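Local coordinates for protein glucuronoarabinoxylan endo-1,4-beta-xylanase (Clostridium papyrosolvens, PDB 4FMV) that hydrolyses internal beta-1,4-xylosidic linkages of xylan as a family 30, subfamily 8 endoxylanase, this chain being its catalytic part, at residues D236-T240 / G241-N245. Sequence-based numbering, arbitrary orientation.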
ATOM      1  N   ASP A 236       5.326  -3.367  14.885  1.00 13.54           N
ATOM      2  CA  ASP A 236       4.850  -3.848  16.169  1.00 13.08           C
ATOM      3  C   ASP A 236       4.172  -2.842  17.088  1.00 11.96           C
ATOM      4  O   ASP A 236       3.212  -3.189  17.761  1.00 14.06           O
ATOM      5  CB  ASP A 236       6.011  -4.484  16.943  1.00 13.49           C
ATOM      6  CG  ASP A 236       6.385  -5.857  16.414  1.00 17.39           C
ATOM      7  OD1 ASP A 236       5.583  -6.482  15.686  1.00 15.47           O
ATOM      8  OD2 ASP A 236       7.484  -6.312  16.746  1.00 20.94           O
ATOM      9  N   ASP A 237       4.716  -1.635  17.181  1.00  9.03           N
ATOM     10  CA  ASP A 237       4.279  -0.703  18.215  1.00 12.67           C
ATOM     11  C   ASP A 237       4.755   0.710  17.915  1.00 14.71           C
ATOM     12  O   ASP A 237       5.368   0.963  16.871  1.00 17.22           O
ATOM     13  CB  ASP A 237       4.815  -1.138  19.579  1.00 14.12           C
ATOM     14  CG  ASP A 237       6.322  -1.205  19.602  1.00 18.66           C
ATOM     15  OD1 ASP A 237       6.958  -0.305  19.023  1.00 16.43           O
ATOM     16  OD2 ASP A 237       6.867  -2.154  20.192  1.00 25.06           O
ATOM     17  N   ASP A 238       4.488   1.614  18.855  1.00 10.35           N
ATOM     18  CA  ASP A 238       4.765   3.030  18.678  1.00 13.19           C
ATOM     19  C   ASP A 238       6.098   3.526  19.253  1.00 12.19           C
ATOM     20  O   ASP A 238       6.327   4.742  19.322  1.00  8.24           O
ATOM     21  CB  ASP A 238       3.577   3.882  19.139  1.00 12.82           C
ATOM     22  CG  ASP A 238       2.316   3.596  18.327  1.00 16.87           C
ATOM     23  OD1 ASP A 238       2.367   3.630  17.077  1.00 11.31           O
ATOM     24  OD2 ASP A 238       1.270   3.309  18.938  1.00 21.94           O
ATOM     25  N   THR A 239       6.941   2.611  19.724  1.00 13.73           N
ATOM     26  CA  THR A 239       8.267   3.002  20.195  1.00 13.58           C
ATOM     27  C   THR A 239       9.008   3.722  19.062  1.00 11.90           C
ATOM     28  O   THR A 239       8.747   3.485  17.888  1.00 13.07           O
ATOM     29  CB  THR A 239       9.110   1.797  20.716  1.00 16.28           C
ATOM     30  OG1 THR A 239       9.388   0.878  19.642  1.00 17.15           O
ATOM     31  CG2 THR A 239       8.353   1.072  21.810  1.00 19.10           C
ATOM     32  N   THR A 240       9.880   4.649  19.424  1.00 12.67           N
ATOM     33  CA  THR A 240      10.619   5.436  18.444  1.00 15.98           C
ATOM     34  C   THR A 240      11.376   4.605  17.383  1.00 14.53           C
ATOM     35  O   THR A 240      11.411   4.979  16.210  1.00 12.12           O
ATOM     36  CB  THR A 240      11.569   6.388  19.153  1.00 21.30           C
ATOM     37  OG1 THR A 240      10.820   7.143  20.115  1.00 24.02           O
ATOM     38  CG2 THR A 240      12.215   7.349  18.144  1.00 21.07           C
ATOM     39  N   GLY A 241      11.963   3.481  17.779  1.00 12.27           N
ATOM     40  CA  GLY A 241      12.664   2.639  16.810  1.00 16.92           C
ATOM     41  C   GLY A 241      11.761   2.213  15.658  1.00 15.37           C
ATOM     42  O   GLY A 241      12.174   2.248  14.497  1.00 15.84           O
ATOM     43  N   ASN A 242      10.535   1.798  15.987  1.00 11.63           N
ATOM     44  CA  ASN A 242       9.547   1.391  14.979  1.00 12.22           C
ATOM     45  C   ASN A 242       8.916   2.541  14.205  1.00  9.47           C
ATOM     46  O   ASN A 242       8.585   2.382  13.045  1.00 13.26           O
ATOM     47  CB  ASN A 242       8.464   0.502  15.585  1.00 11.34           C
ATOM     48  CG  ASN A 242       8.933  -0.931  15.742  1.00 15.69           C
ATOM     49  OD1 ASN A 242       9.598  -1.469  14.854  1.00 15.36           O
ATOM     50  ND2 ASN A 242       8.617  -1.550  16.877  1.00 14.57           N
ATOM     51  N   ILE A 243       8.741   3.687  14.858  1.00 10.73           N
ATOM     52  CA  ILE A 243       8.359   4.903  14.165  1.00 12.65           C
ATOM     53  C   ILE A 243       9.388   5.198  13.058  1.00 14.26           C
ATOM     54  O   ILE A 243       9.020   5.503  11.926  1.00 13.36           O
ATOM     55  CB  ILE A 243       8.240   6.108  15.152  1.00 10.59           C
ATOM     56  CG1 ILE A 243       7.139   5.840  16.190  1.00 11.67           C
ATOM     57  CG2 ILE A 243       7.901   7.381  14.410  1.00 10.40           C
ATOM     58  CD1 ILE A 243       5.858   5.316  15.587  1.00  8.84           C
ATOM     59  N   MET A 244      10.679   5.115  13.390  1.00 13.75           N
ATOM     60  CA  MET A 244      11.740   5.349  12.400  1.00 13.01           C
ATOM     61  C   MET A 244      11.849   4.223  11.365  1.00 14.42           C
ATOM     62  O   MET A 244      12.046   4.476  10.174  1.00 11.92           O
ATOM     63  CB  MET A 244      13.085   5.533  13.095  1.00 15.45           C
ATOM     64  CG  MET A 244      13.158   6.790  13.963  1.00 16.23           C
ATOM     65  SD  MET A 244      12.980   8.260  12.942  1.00 16.89           S
ATOM     66  CE  MET A 244      11.254   8.698  13.179  1.00 12.51           C
ATOM     67  N   ASN A 245      11.732   2.979  11.820  1.00 12.71           N
ATOM     68  CA  ASN A 245      11.747   1.851  10.902  1.00 13.68           C
ATOM     69  C   ASN A 245      10.664   1.993   9.862  1.00 11.41           C
ATOM     70  O   ASN A 245      10.888   1.699   8.696  1.00 10.20           O
ATOM     71  CB  ASN A 245      11.532   0.538  11.639  1.00 11.86           C
ATOM     72  CG  ASN A 245      12.752   0.104  12.399  1.00 13.13           C
ATOM     73  OD1 ASN A 245      13.876   0.465  12.046  1.00 13.52           O
ATOM     74  ND2 ASN A 245      12.544  -0.680  13.452  1.00 15.54           N
TER
HETATM   75  O   HOH W   1       9.368  -4.258  17.492  1.00 21.43           O
HETATM   76  O   HOH W   2       8.107  -4.089  13.934  1.00 27.42           O
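D237 OD1 accepts three hydrogen bonds, one of them from across the turn: N242 ND2 reaches it at 3.0 Å along an almost straight N-H line. The oxygen lies in the plane of the N242 amide, whereas the amide nitrogen comes from above the carboxylate plane, the two flat groups standing 57° apart. Within the loop, T239 OG1 donates to the same oxygen, D237 OD1, on its syn side, somewhat out of the carboxylate plane, at 2.8 Å, and the backbone N of T239 closes an Asx turn. D237 CG sits between its own backbone N and carbonyl carbon (chi1 59°), which, with chi2 at 41°, aims OD1 at T239 and N242. Three donors on one oxygen fix the carboxylate's rotation and would probably stabilise its negative charge. Two waters extend the grip on N242: one links its ND2 to D236 OD2, the other its OD1 to D236 N. T239 is the N-cap residue, and its carbonyl starts the helical bonding, with I243 N 3.0 Å from T239 O; M244 N follows to T240 O. I243 CG1 packs beside D238 O at 3.4 Å, while D238 OD1 forms a salt bridge with R283 of helix 282-291. The turn thus carries the barrel chain from strand 227-232 into helix 240-255, with I243 and D238 lying against helix 282-291 and T240 touching the loop residues S355 and Q379.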